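Local structure of Non-reducing end alpha-L-arabinofuranosidase BoGH43B (Bacteroides ovatus, 5JOZ) at residues 45-50 with 240-245; 118-123 with 136-141; 257-262 with 366-371; 324-329 with 350-355. The protein cleaves terminal non-reducing alpha-L-arabinofuranosyl residues from xyloglucan side chains, turning 'S' units into 'X' units during periplasmic breakdown of the polysaccharide. All coordinates share one frame; numbering follows the deposited sequence.

Contact 1: 45-50 with 240-245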
loop_
_atom_site.group_PDB
_atom_site.type_symbol
_atom_site.label_atom_id
_atom_site.label_comp_id
_atom_site.label_asym_id
_atom_site.label_seq_id
_atom_site.Cartn_x
_atom_site.Cartn_y
_atom_site.Cartn_z
ATOM N N LYS A 45 4.816 -19.113 -1.526
ATOM C CA LYS A 45 5.642 -20.296 -1.223
ATOM C C LYS A 45 7.094 -20.207 -1.733
ATOM O O LYS A 45 7.912 -21.071 -1.404
ATOM C CB LYS A 45 4.971 -21.562 -1.777
ATOM C CG LYS A 45 3.573 -21.761 -1.209
ATOM C CD LYS A 45 3.010 -23.151 -1.441
ATOM C CE LYS A 45 1.851 -23.433 -0.490
ATOM N NZ LYS A 45 2.320 -23.961 0.818
ATOM N N ASP A 46 7.423 -19.170 -2.498
ATOM C CA ASP A 46 8.774 -19.012 -3.066
ATOM C C ASP A 46 9.410 -17.621 -2.882
ATOM O O ASP A 46 10.455 -17.345 -3.481
ATOM C CB ASP A 46 8.757 -19.406 -4.554
ATOM C CG ASP A 46 7.779 -18.565 -5.404
ATOM O OD1 ASP A 46 7.381 -17.445 -5.011
ATOM O OD2 ASP A 46 7.412 -19.041 -6.496
ATOM N N LEU A 47 8.792 -16.767 -2.056
ATOM C CA LEU A 47 9.178 -15.336 -1.850
ATOM C C LEU A 47 9.020 -14.402 -3.052
ATOM O O LEU A 47 9.185 -13.187 -2.903
ATOM C CB LEU A 47 10.598 -15.182 -1.285
ATOM C CG LEU A 47 10.879 -15.677 0.128
ATOM C CD1 LEU A 47 12.344 -15.453 0.436
ATOM C CD2 LEU A 47 10.025 -14.960 1.154
ATOM N N VAL A 48 8.668 -14.950 -4.218
ATOM C CA VAL A 48 8.687 -14.219 -5.476
ATOM C C VAL A 48 7.276 -13.971 -5.997
ATOM O O VAL A 48 6.955 -12.853 -6.386
ATOM C CB VAL A 48 9.532 -14.971 -6.526
ATOM C CG1 VAL A 48 9.383 -14.351 -7.916
ATOM C CG2 VAL A 48 10.998 -14.960 -6.106
ATOM N N HIS A 49 6.457 -15.019 -6.026
ATOM C CA HIS A 49 5.098 -14.942 -6.520
ATOM C C HIS A 49 4.129 -14.816 -5.344
ATOM O O HIS A 49 4.040 -15.693 -4.483
ATOM C CB HIS A 49 4.797 -16.168 -7.363
ATOM C CG HIS A 49 5.690 -16.295 -8.558
ATOM N ND1 HIS A 49 6.741 -17.185 -8.614
ATOM C CD2 HIS A 49 5.706 -15.620 -9.732
ATOM C CE1 HIS A 49 7.359 -17.061 -9.776
ATOM N NE2 HIS A 49 6.752 -16.115 -10.471
ATOM N N TRP A 50 3.410 -13.705 -5.326
ATOM C CA TRP A 50 2.565 -13.328 -4.206
ATOM C C TRP A 50 1.107 -13.275 -4.626
ATOM O O TRP A 50 0.792 -12.865 -5.742
ATOM C CB TRP A 50 3.036 -11.985 -3.643
ATOM C CG TRP A 50 4.405 -12.103 -3.007
ATOM C CD1 TRP A 50 5.607 -11.943 -3.621
ATOM C CD2 TRP A 50 4.690 -12.446 -1.650
ATOM N NE1 TRP A 50 6.631 -12.155 -2.726
ATOM C CE2 TRP A 50 6.092 -12.471 -1.509
ATOM C CE3 TRP A 50 3.891 -12.732 -0.534
ATOM C CZ2 TRP A 50 6.716 -12.765 -0.298
ATOM C CZ3 TRP A 50 4.512 -13.018 0.681
ATOM C CH2 TRP A 50 5.909 -13.035 0.787
ATOM N N ASP A 240 12.818 -6.051 6.358
ATOM C CA ASP A 240 12.501 -7.073 7.340
ATOM C C ASP A 240 13.150 -8.385 6.882
ATOM O O ASP A 240 13.081 -8.726 5.709
ATOM C CB ASP A 240 10.976 -7.238 7.480
ATOM C CG ASP A 240 10.567 -7.993 8.762
ATOM O OD1 ASP A 240 11.436 -8.350 9.590
ATOM O OD2 ASP A 240 9.354 -8.241 8.949
ATOM N N LEU A 241 13.791 -9.100 7.799
ATOM C CA LEU A 241 14.516 -10.332 7.458
ATOM C C LEU A 241 13.612 -11.560 7.551
ATOM O O LEU A 241 12.617 -11.550 8.247
ATOM C CB LEU A 241 15.743 -10.510 8.365
ATOM C CG LEU A 241 16.822 -9.420 8.355
ATOM C CD1 LEU A 241 18.006 -9.848 9.201
ATOM C CD2 LEU A 241 17.318 -9.064 6.963
ATOM N N VAL A 242 13.960 -12.610 6.819
ATOM C CA VAL A 242 13.306 -13.923 6.936
ATOM C C VAL A 242 14.335 -15.004 6.657
ATOM O O VAL A 242 15.168 -14.853 5.759
ATOM C CB VAL A 242 12.122 -14.084 5.946
ATOM C CG1 VAL A 242 12.539 -13.816 4.497
ATOM C CG2 VAL A 242 11.490 -15.462 6.067
ATOM N N GLN A 243 14.283 -16.091 7.413
ATOM C CA GLN A 243 15.212 -17.195 7.212
ATOM C C GLN A 243 14.455 -18.402 6.658
ATOM O O GLN A 243 13.365 -18.721 7.124
ATOM C CB GLN A 243 15.922 -17.561 8.521
ATOM C CG GLN A 243 17.110 -18.489 8.300
ATOM C CD GLN A 243 17.746 -19.030 9.583
ATOM O OE1 GLN A 243 17.089 -19.191 10.603
ATOM N NE2 GLN A 243 19.040 -19.339 9.513
ATOM N N LEU A 244 15.065 -19.075 5.686
ATOM C CA LEU A 244 14.506 -20.286 5.077
ATOM C C LEU A 244 14.956 -21.546 5.821
ATOM O O LEU A 244 15.909 -21.516 6.593
ATOM C CB LEU A 244 14.957 -20.396 3.621
ATOM C CG LEU A 244 14.791 -19.163 2.748
ATOM C CD1 LEU A 244 15.253 -19.429 1.321
ATOM C CD2 LEU A 244 13.351 -18.726 2.754
ATOM N N LYS A 245 14.289 -22.655 5.529
ATOM C CA LYS A 245 14.632 -23.974 6.082
ATOM C C LYS A 245 16.043 -24.468 5.734
ATOM O O LYS A 245 16.619 -25.227 6.498
ATOM C CB LYS A 245 13.620 -25.020 5.631
ATOM C CG LYS A 245 12.226 -24.792 6.186
ATOM C CD LYS A 245 11.264 -25.873 5.714
ATOM C CE LYS A 245 10.066 -25.987 6.644
ATOM N NZ LYS A 245 9.242 -27.185 6.329
#

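Contact 2: 118-123 with 136-141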
loop_
_atom_site.group_PDB
_atom_site.type_symbol
_atom_site.label_atom_id
_atom_site.label_comp_id
_atom_site.label_asym_id
_atom_site.label_seq_id
_atom_site.Cartn_x
_atom_site.Cartn_y
_atom_site.Cartn_z
ATOM N N VAL A 118 -6.196 -4.633 19.923
ATOM C CA VAL A 118 -5.683 -4.542 21.271
ATOM C C VAL A 118 -4.804 -3.295 21.277
ATOM O O VAL A 118 -3.689 -3.296 20.733
ATOM C CB VAL A 118 -4.889 -5.808 21.644
ATOM C CG1 VAL A 118 -4.278 -5.670 23.034
ATOM C CG2 VAL A 118 -5.795 -7.040 21.553
ATOM N N TRP A 119 -5.332 -2.224 21.859
ATOM C CA TRP A 119 -4.623 -0.953 21.940
ATOM C C TRP A 119 -3.609 -1.033 23.085
ATOM O O TRP A 119 -3.975 -1.316 24.235
ATOM C CB TRP A 119 -5.589 0.204 22.181
ATOM C CG TRP A 119 -6.686 0.327 21.183
ATOM C CD1 TRP A 119 -7.980 -0.088 21.336
ATOM C CD2 TRP A 119 -6.605 0.918 19.887
ATOM N NE1 TRP A 119 -8.706 0.202 20.214
ATOM C CE2 TRP A 119 -7.891 0.816 19.302
ATOM C CE3 TRP A 119 -5.570 1.518 19.152
ATOM C CZ2 TRP A 119 -8.174 1.297 18.019
ATOM C CZ3 TRP A 119 -5.849 1.993 17.869
ATOM C CH2 TRP A 119 -7.147 1.886 17.321
ATOM N N VAL A 120 -2.344 -0.781 22.755
ATOM C CA VAL A 120 -1.229 -0.922 23.695
ATOM C C VAL A 120 -0.961 0.377 24.490
ATOM O O VAL A 120 -0.301 0.352 25.537
ATOM C CB VAL A 120 0.058 -1.434 22.981
ATOM C CG1 VAL A 120 -0.245 -2.662 22.128
ATOM C CG2 VAL A 120 0.712 -0.351 22.138
ATOM N N GLY A 121 -1.448 1.501 23.973
ATOM C CA GLY A 121 -1.492 2.751 24.712
ATOM C C GLY A 121 -0.334 3.684 24.487
ATOM O O GLY A 121 0.142 4.312 25.429
ATOM N N ASN A 122 0.115 3.787 23.241
ATOM C CA ASN A 122 1.074 4.829 22.851
ATOM C C ASN A 122 0.929 5.169 21.366
ATOM O O ASN A 122 0.202 4.487 20.631
ATOM C CB ASN A 122 2.523 4.440 23.224
ATOM C CG ASN A 122 3.000 3.152 22.562
ATOM O OD1 ASN A 122 3.219 3.093 21.351
ATOM N ND2 ASN A 122 3.221 2.128 23.372
ATOM N N TRP A 123 1.624 6.222 20.943
ATOM C CA TRP A 123 1.532 6.734 19.577
ATOM C C TRP A 123 2.856 6.583 18.800
ATOM O O TRP A 123 3.129 7.345 17.868
ATOM C CB TRP A 123 1.080 8.195 19.634
ATOM C CG TRP A 123 -0.330 8.346 20.125
ATOM C CD1 TRP A 123 -0.742 8.416 21.423
ATOM C CD2 TRP A 123 -1.515 8.420 19.323
ATOM N NE1 TRP A 123 -2.109 8.538 21.482
ATOM C CE2 TRP A 123 -2.611 8.544 20.207
ATOM C CE3 TRP A 123 -1.757 8.395 17.944
ATOM C CZ2 TRP A 123 -3.935 8.648 19.757
ATOM C CZ3 TRP A 123 -3.073 8.497 17.494
ATOM C CH2 TRP A 123 -4.144 8.621 18.399
ATOM N N MET A 136 7.265 -11.857 24.325
ATOM C CA MET A 136 6.846 -11.036 23.199
ATOM C C MET A 136 7.455 -9.646 23.366
ATOM O O MET A 136 6.932 -8.821 24.128
ATOM C CB MET A 136 5.322 -10.970 23.153
ATOM C CG MET A 136 4.732 -10.075 22.079
ATOM S SD MET A 136 2.938 -10.213 22.133
ATOM C CE MET A 136 2.419 -8.730 21.280
ATOM N N TYR A 137 8.559 -9.401 22.647
ATOM C CA TYR A 137 9.260 -8.113 22.689
ATOM C C TYR A 137 8.552 -7.067 21.832
ATOM O O TYR A 137 8.024 -7.388 20.776
ATOM C CB TYR A 137 10.721 -8.253 22.232
ATOM C CG TYR A 137 11.601 -8.910 23.253
ATOM C CD1 TYR A 137 12.272 -8.150 24.204
ATOM C CD2 TYR A 137 11.774 -10.293 23.271
ATOM C CE1 TYR A 137 13.075 -8.753 25.160
ATOM C CE2 TYR A 137 12.590 -10.902 24.218
ATOM C CZ TYR A 137 13.227 -10.123 25.160
ATOM O OH TYR A 137 14.033 -10.703 26.098
ATOM N N PHE A 138 8.555 -5.825 22.310
ATOM C CA PHE A 138 7.993 -4.669 21.605
ATOM C C PHE A 138 9.160 -3.719 21.454
ATOM O O PHE A 138 9.748 -3.322 22.451
ATOM C CB PHE A 138 6.860 -4.016 22.419
ATOM C CG PHE A 138 6.313 -2.723 21.830
ATOM C CD1 PHE A 138 6.980 -1.502 22.014
ATOM C CD2 PHE A 138 5.101 -2.715 21.137
ATOM C CE1 PHE A 138 6.471 -0.316 21.490
ATOM C CE2 PHE A 138 4.584 -1.527 20.606
ATOM C CZ PHE A 138 5.269 -0.324 20.783
ATOM N N LEU A 139 9.492 -3.378 20.209
ATOM C CA LEU A 139 10.531 -2.427 19.902
ATOM C C LEU A 139 9.890 -1.300 19.085
ATOM O O LEU A 139 9.125 -1.564 18.152
ATOM C CB LEU A 139 11.645 -3.141 19.142
ATOM C CG LEU A 139 12.848 -2.336 18.641
ATOM C CD1 LEU A 139 13.679 -1.788 19.787
ATOM C CD2 LEU A 139 13.709 -3.199 17.734
ATOM N N SER A 140 10.165 -0.054 19.458
ATOM C CA SER A 140 9.744 1.090 18.673
ATOM C C SER A 140 10.742 2.227 18.812
ATOM O O SER A 140 11.476 2.268 19.801
ATOM C CB SER A 140 8.378 1.573 19.136
ATOM O OG SER A 140 8.489 2.331 20.332
ATOM N N PRO A 141 10.773 3.156 17.832
ATOM C CA PRO A 141 11.454 4.428 18.037
ATOM C C PRO A 141 10.634 5.328 18.936
ATOM O O PRO A 141 9.437 5.100 19.084
ATOM C CB PRO A 141 11.547 5.022 16.630
ATOM C CG PRO A 141 10.412 4.426 15.887
ATOM C CD PRO A 141 10.189 3.063 16.485
#

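Contact 3: 257-262 with 366-371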
loop_
_atom_site.group_PDB
_atom_site.type_symbol
_atom_site.label_atom_id
_atom_site.label_comp_id
_atom_site.label_asym_id
_atom_site.label_seq_id
_atom_site.Cartn_x
_atom_site.Cartn_y
_atom_site.Cartn_z
ATOM N N ARG A 257 10.593 3.337 -7.969
ATOM C CA ARG A 257 11.058 3.213 -9.358
ATOM C C ARG A 257 10.805 4.553 -10.012
ATOM O O ARG A 257 9.700 4.780 -10.490
ATOM C CB ARG A 257 10.258 2.163 -10.121
ATOM C CG ARG A 257 10.558 0.712 -9.768
ATOM C CD ARG A 257 9.295 -0.132 -9.917
ATOM N NE ARG A 257 9.171 -0.849 -11.170
ATOM C CZ ARG A 257 8.049 -1.400 -11.636
ATOM N NH1 ARG A 257 6.897 -1.328 -10.979
ATOM N NH2 ARG A 257 8.083 -2.031 -12.804
ATOM N N PRO A 258 11.804 5.460 -10.011
ATOM C CA PRO A 258 11.530 6.789 -10.579
ATOM C C PRO A 258 11.435 6.793 -12.111
ATOM O O PRO A 258 12.004 5.923 -12.768
ATOM C CB PRO A 258 12.730 7.638 -10.114
ATOM C CG PRO A 258 13.517 6.791 -9.166
ATOM C CD PRO A 258 13.188 5.369 -9.498
ATOM N N VAL A 259 10.704 7.764 -12.654
ATOM C CA VAL A 259 10.637 7.994 -14.100
ATOM C C VAL A 259 11.763 8.976 -14.462
ATOM O O VAL A 259 11.873 10.040 -13.846
ATOM C CB VAL A 259 9.274 8.595 -14.530
ATOM C CG1 VAL A 259 9.155 8.597 -16.051
ATOM C CG2 VAL A 259 8.094 7.843 -13.905
ATOM N N ASN A 260 12.602 8.611 -15.432
ATOM C CA ASN A 260 13.800 9.402 -15.807
ATOM C C ASN A 260 14.638 9.864 -14.586
ATOM O O ASN A 260 15.200 10.970 -14.576
ATOM C CB ASN A 260 13.409 10.625 -16.677
ATOM C CG ASN A 260 12.665 10.248 -17.948
ATOM O OD1 ASN A 260 12.912 9.203 -18.561
ATOM N ND2 ASN A 260 11.750 11.114 -18.360
ATOM N N GLY A 261 14.700 9.025 -13.553
ATOM C CA GLY A 261 15.390 9.370 -12.315
ATOM C C GLY A 261 14.887 10.580 -11.530
ATOM O O GLY A 261 15.610 11.037 -10.652
ATOM N N LYS A 262 13.672 11.085 -11.806
ATOM C CA LYS A 262 13.164 12.352 -11.197
ATOM C C LYS A 262 11.977 12.197 -10.237
ATOM O O LYS A 262 12.005 12.750 -9.132
ATOM C CB LYS A 262 12.706 13.361 -12.260
ATOM C CG LYS A 262 13.574 13.521 -13.487
ATOM C CD LYS A 262 14.956 14.057 -13.178
ATOM C CE LYS A 262 15.600 14.588 -14.454
ATOM N NZ LYS A 262 17.077 14.675 -14.345
ATOM N N ALA A 366 -0.515 -0.807 -10.527
ATOM C CA ALA A 366 0.545 -1.785 -10.344
ATOM C C ALA A 366 1.539 -1.851 -11.511
ATOM O O ALA A 366 2.438 -2.706 -11.499
ATOM C CB ALA A 366 -0.088 -3.158 -10.127
ATOM N N ALA A 367 1.372 -0.992 -12.518
ATOM C CA ALA A 367 2.310 -0.929 -13.640
ATOM C C ALA A 367 2.382 0.469 -14.251
ATOM O O ALA A 367 1.412 1.227 -14.237
ATOM C CB ALA A 367 1.926 -1.954 -14.696
ATOM N N PHE A 368 3.554 0.816 -14.762
ATOM C CA PHE A 368 3.705 2.051 -15.505
ATOM C C PHE A 368 2.799 2.040 -16.721
ATOM O O PHE A 368 2.039 2.977 -16.926
ATOM C CB PHE A 368 5.151 2.248 -15.927
ATOM C CG PHE A 368 6.056 2.556 -14.781
ATOM C CD1 PHE A 368 5.980 3.788 -14.138
ATOM C CD2 PHE A 368 6.955 1.603 -14.312
ATOM C CE1 PHE A 368 6.820 4.075 -13.063
ATOM C CE2 PHE A 368 7.787 1.884 -13.245
ATOM C CZ PHE A 368 7.724 3.121 -12.622
ATOM N N ASN A 369 2.867 0.952 -17.489
ATOM C CA ASN A 369 2.141 0.816 -18.740
ATOM C C ASN A 369 0.893 -0.022 -18.510
ATOM O O ASN A 369 0.983 -1.212 -18.212
ATOM C CB ASN A 369 3.043 0.174 -19.799
ATOM C CG ASN A 369 4.337 0.936 -19.982
ATOM O OD1 ASN A 369 5.377 0.555 -19.443
ATOM N ND2 ASN A 369 4.272 2.048 -20.690
ATOM N N LEU A 370 -0.271 0.602 -18.633
ATOM C CA LEU A 370 -1.523 -0.125 -18.468
ATOM C C LEU A 370 -2.699 0.448 -19.225
ATOM O O LEU A 370 -2.688 1.586 -19.687
ATOM C CB LEU A 370 -1.894 -0.295 -16.986
ATOM C CG LEU A 370 -2.287 0.843 -16.042
ATOM C CD1 LEU A 370 -3.459 1.686 -16.518
ATOM C CD2 LEU A 370 -2.604 0.219 -14.681
ATOM N N THR A 371 -3.713 -0.397 -19.330
ATOM C CA THR A 371 -5.009 -0.019 -19.838
ATOM C C THR A 371 -6.025 -0.393 -18.777
ATOM O O THR A 371 -6.019 -1.506 -18.267
ATOM C CB THR A 371 -5.333 -0.750 -21.152
ATOM O OG1 THR A 371 -4.411 -0.316 -22.154
ATOM C CG2 THR A 371 -6.763 -0.441 -21.618
#

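Contact 4: 324-329 with 350-355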
loop_
_atom_site.group_PDB
_atom_site.type_symbol
_atom_site.label_atom_id
_atom_site.label_comp_id
_atom_site.label_asym_id
_atom_site.label_seq_id
_atom_site.Cartn_x
_atom_site.Cartn_y
_atom_site.Cartn_z
ATOM N N THR A 324 -10.683 -1.346 -3.318
ATOM C CA THR A 324 -10.251 -0.536 -2.191
ATOM C C THR A 324 -11.085 0.747 -2.066
ATOM O O THR A 324 -11.400 1.395 -3.069
ATOM C CB THR A 324 -8.758 -0.160 -2.365
ATOM O OG1 THR A 324 -8.013 -1.321 -2.752
ATOM C CG2 THR A 324 -8.189 0.357 -1.077
ATOM N N PHE A 325 -11.386 1.113 -0.820
ATOM C CA PHE A 325 -12.205 2.280 -0.472
ATOM C C PHE A 325 -11.369 3.353 0.214
ATOM O O PHE A 325 -10.280 3.071 0.710
ATOM C CB PHE A 325 -13.321 1.851 0.482
ATOM C CG PHE A 325 -14.185 0.775 -0.063
ATOM C CD1 PHE A 325 -13.801 -0.568 0.047
ATOM C CD2 PHE A 325 -15.376 1.082 -0.700
ATOM C CE1 PHE A 325 -14.591 -1.588 -0.481
ATOM C CE2 PHE A 325 -16.176 0.068 -1.221
ATOM C CZ PHE A 325 -15.779 -1.263 -1.116
ATOM N N ILE A 326 -11.897 4.574 0.245
ATOM C CA ILE A 326 -11.309 5.687 0.995
ATOM C C ILE A 326 -11.984 5.804 2.381
ATOM O O ILE A 326 -13.193 6.041 2.466
ATOM C CB ILE A 326 -11.458 7.008 0.231
ATOM C CG1 ILE A 326 -10.762 6.910 -1.147
ATOM C CG2 ILE A 326 -10.871 8.141 1.062
ATOM C CD1 ILE A 326 -10.954 8.105 -2.063
ATOM N N ARG A 327 -11.200 5.628 3.450
ATOM C CA ARG A 327 -11.698 5.634 4.849
ATOM C C ARG A 327 -12.785 4.577 5.050
ATOM O O ARG A 327 -12.754 3.575 4.348
ATOM C CB ARG A 327 -12.118 7.039 5.262
ATOM C CG ARG A 327 -11.016 8.052 4.987
ATOM C CD ARG A 327 -11.266 9.398 5.648
ATOM N NE ARG A 327 -10.262 10.365 5.213
ATOM C CZ ARG A 327 -10.236 10.947 4.012
ATOM N NH1 ARG A 327 -11.199 10.721 3.117
ATOM N NH2 ARG A 327 -9.250 11.791 3.705
ATOM N N ASN A 328 -13.726 4.768 5.982
ATOM C CA ASN A 328 -14.730 3.740 6.297
ATOM C C ASN A 328 -15.995 3.819 5.408
ATOM O O ASN A 328 -16.826 4.709 5.590
ATOM C CB ASN A 328 -15.112 3.837 7.767
ATOM C CG ASN A 328 -13.919 3.615 8.682
ATOM O OD1 ASN A 328 -13.424 4.543 9.332
ATOM N ND2 ASN A 328 -13.426 2.386 8.708
ATOM N N PRO A 329 -16.143 2.886 4.442
ATOM C CA PRO A 329 -17.259 2.985 3.517
ATOM C C PRO A 329 -18.603 2.552 4.117
ATOM O O PRO A 329 -18.693 1.498 4.737
ATOM C CB PRO A 329 -16.844 2.030 2.384
ATOM C CG PRO A 329 -16.069 0.979 3.085
ATOM C CD PRO A 329 -15.272 1.743 4.103
ATOM N N ILE A 350 -21.022 13.516 -0.620
ATOM C CA ILE A 350 -19.597 13.432 -0.304
ATOM C C ILE A 350 -18.785 13.412 -1.602
ATOM O O ILE A 350 -19.100 12.642 -2.515
ATOM C CB ILE A 350 -19.246 12.149 0.505
ATOM C CG1 ILE A 350 -20.161 11.936 1.736
ATOM C CG2 ILE A 350 -17.780 12.173 0.930
ATOM C CD1 ILE A 350 -20.371 13.170 2.584
ATOM N N ASN A 351 -17.787 14.289 -1.691
ATOM C CA ASN A 351 -16.692 14.173 -2.678
ATOM C C ASN A 351 -15.346 14.041 -1.923
ATOM O O ASN A 351 -15.345 13.654 -0.750
ATOM C CB ASN A 351 -16.730 15.315 -3.721
ATOM C CG ASN A 351 -16.564 16.713 -3.117
ATOM O OD1 ASN A 351 -15.968 16.909 -2.053
ATOM N ND2 ASN A 351 -17.097 17.707 -3.823
ATOM N N PHE A 352 -14.217 14.336 -2.571
ATOM C CA PHE A 352 -12.901 14.192 -1.921
ATOM C C PHE A 352 -12.569 15.307 -0.914
ATOM O O PHE A 352 -11.704 15.127 -0.056
ATOM C CB PHE A 352 -11.780 14.116 -2.970
ATOM C CG PHE A 352 -11.950 13.002 -3.971
ATOM C CD1 PHE A 352 -11.865 11.672 -3.574
ATOM C CD2 PHE A 352 -12.188 13.282 -5.313
ATOM C CE1 PHE A 352 -12.022 10.641 -4.492
ATOM C CE2 PHE A 352 -12.346 12.255 -6.240
ATOM C CZ PHE A 352 -12.263 10.934 -5.831
ATOM N N THR A 353 -13.263 16.440 -1.025
ATOM C CA THR A 353 -12.988 17.651 -0.239
ATOM C C THR A 353 -13.229 17.526 1.273
ATOM O O THR A 353 -12.814 18.408 2.023
ATOM C CB THR A 353 -13.830 18.840 -0.766
ATOM O OG1 THR A 353 -13.855 18.814 -2.198
ATOM C CG2 THR A 353 -13.273 20.192 -0.297
ATOM N N THR A 354 -13.910 16.469 1.720
ATOM C CA THR A 354 -13.984 16.145 3.153
ATOM C C THR A 354 -13.132 14.932 3.490
ATOM O O THR A 354 -12.678 14.209 2.610
ATOM C CB THR A 354 -15.430 15.855 3.612
ATOM O OG1 THR A 354 -15.960 14.734 2.885
ATOM C CG2 THR A 354 -16.315 17.087 3.408
ATOM N N ASN A 355 -12.945 14.717 4.786
ATOM C CA ASN A 355 -12.281 13.530 5.306
ATOM C C ASN A 355 -13.309 12.518 5.859
ATOM O O ASN A 355 -13.357 12.243 7.056
ATOM C CB ASN A 355 -11.258 13.926 6.391
ATOM C CG ASN A 355 -10.057 14.684 5.838
ATOM O OD1 ASN A 355 -9.958 14.952 4.639
ATOM N ND2 ASN A 355 -9.127 15.024 6.722
HETATM O O HOH W 1 -11.597 11.955 0.444
#

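Contact 1: 45-50 with 240-245
Val242, near the end of strand 234-243, sends CG1 to within 4.3 Å of Leu47 CD2. Two residues on along the same face, Leu244 takes up the other branch: its CD2 lies 4.1 Å from Leu47 CD1. Leu47 splits its two methyl groups between two neighbours, a job suited to a forked aliphatic residue. Its CG stands opposite the carbonyl carbon (chi1 -67°), which carries the fork outward from the loop, and the methyl groups meet by van der Waals contact in a buried apolar cluster. Phe26, Ile19 and Trp250 pack around it.

The loop that delivers Leu47 is stiffened by Asp46. Its OD1 receives Val48 N, an Asx turn, and also His49 N at 2.8 Å and nearly straight, completing an Asx motif, while OD2 lies in the imidazole plane of His49 and accepts ND1 at 2.9 Å. With both oxygens engaged, this short side chain ties the bend around Leu47, whose phi is positive.

Residues 45-50 join two strands of the first four-stranded sheet and 240-245 runs off the end of the first strand of the fifth, so this is part of the apolar packing where first and last blades meet in the five-bladed GH43 beta-propeller.

Contact 2: 118-123 with 136-141
Val120 comes first along this segment, just past strand 118-119, and its CG2 methyl approaches CE2 of Phe138 at 4.3 Å, slanting toward the ring. A small branched residue suits this place, because the same side chain also rests on Val102, Tyr104 and Met152 and needs apolar surface in several directions. The ring comes to meet it because Phe138 has CG anti to the backbone N (chi1 174°), which throws the phenyl group out from strand 135-141 toward the loop.

In the five-bladed propeller of GH43 enzymes the two segments belong to consecutive blades: strand 118-119 closes the second four-stranded sheet, whereas 135-141 is the second strand of the third, flanked on both sides. Phe138 thus packs in the seam between them, with Phe159 meeting its ring edge-to-face and Met152 and Pro127 also against it.

Past the turn at Gly121, Asn122 approaches the ring from the opposite direction to the Phe138 side chain. Both ends of its amide lie near the tip of the ring, OD1 at 4.0 Å and ND2 at 4.1 Å from Phe138 CZ, with the two planes 72° apart; this is van der Waals contact. An asparagine suits the spot since OD1 can also accept a weak hydrogen bond from Tyr124 N within its own loop. About 9 Å separates the side chain of Phe138 from that of Asp126, inferred to tune and orient the catalytic acid.

Contact 3: 257-262 with 366-371
The backbones of 257-262 and 366-371 stay well apart, Val259 CA and Phe368 CA being the nearest pair at 9.2 Å, and the Phe368 side chain reaches across the gap. Its CG, anti to the carbonyl carbon (chi1 -70°), directs the ring into a pocket formed by Arg257 and Val259. The guanidinium of Arg257 lies beside the ring with the planes 63° apart: CE2 of Phe368 sits 3.6 Å above the centre of the guanidinium plane, so a corner of the ring meets the flat face of the cation. Bends at chi2 and chi3 fold the arginine chain around that corner, and Arg257 CB touches Phe368 CZ at 3.7 Å. On the other side of CZ, Val259 CG2 comes obliquely to Phe368 CE1 at 4.1 Å.

The carbonyl O of Arg257 lies at the ring edge, in its plane, 3.3 Å from Phe368 CZ. Arg257 NH1 forms a salt bridge with Glu269 and NH2 a long, weak ion pair with Asp507, which also accepts a bond from Phe368 N, holding the base of the aromatic.

This is an interface between the propeller and the C-terminal concanavalin A-like domain. The ring's slightly positive C-H rim suits the carbonyl oxygen, and the flat guanidinium covers hydrocarbon while leaving NH1 to Glu269, so a phenylalanine can be buried beside a charge that remains paired.

Contact 4: 324-329 with 350-355
The guanidinium of Arg327 lies flat over Asn355, with Asn355 CA 3.5 Å above the centre of its plane and the asparagine amide turned only 14° from parallel. NH2 of Arg327 comes to 3.4 Å from Asn355 OD1, but the angle is too poor for a hydrogen bond; the two planar groups stack. The arginine chain is extended from CG to NE, long enough to lay its end across the other loop. Next to it, Ile326 points CD1 at the edge of the Phe352 ring, 3.7 Å from CE1 and in the ring plane, the two side chains crossing at about a right angle. The slim, unbranched end of the isoleucine suits that edge, and both apolar side chains are buried.

A water links the two loops. It accepts from Arg327 NH1 at 3.0 Å, in the guanidinium plane, and is placed to donate to Phe352 O at 3.2 Å.

Strand 325-326 pairs antiparallel with strand 35-36 of the catalytic propeller, although both segments lie in the concanavalin A-like C-terminal domain, a beta-sandwich. The contact therefore sits where the two domains meet, and Arg327 serves both: NE bonds to Cys68 O, NH1 to Asp356 O, and NH2 makes a salt bridge with Asp395. Such ties fix the rotation of the guanidinium and probably balance its buried charge.

Farther out, an Asx turn shapes the loop bearing Phe352. Asn351 OD1 receives Thr353 N at 2.9 Å and Thr353 OG1 at 2.8 Å, both from the same face of its plane, while Asn351 ND2 reaches Asn488 OD1 and Phe352 packs on Val390 and Arg392.

How the contacts relate
Contacts 1 and 2 lie in the propeller, their centres 26 Å apart, and contact 2 is nested along the chain inside the loop that contact 1 closes. Contact 1 joins the first and fifth four-stranded sheets, contact 2 the second and third, so both lie at seams between blades. Contact 3 follows and connects the fifth sheet to the C-terminal domain; contact 4, nested within its loop, includes strand 325-326, which pairs with 35-36, and the centres of these two contacts are 26 Å apart. Contacts 3 and 4 thus mark two separate places along the domain boundary, which fits two domains fixed together. None of the four touches another.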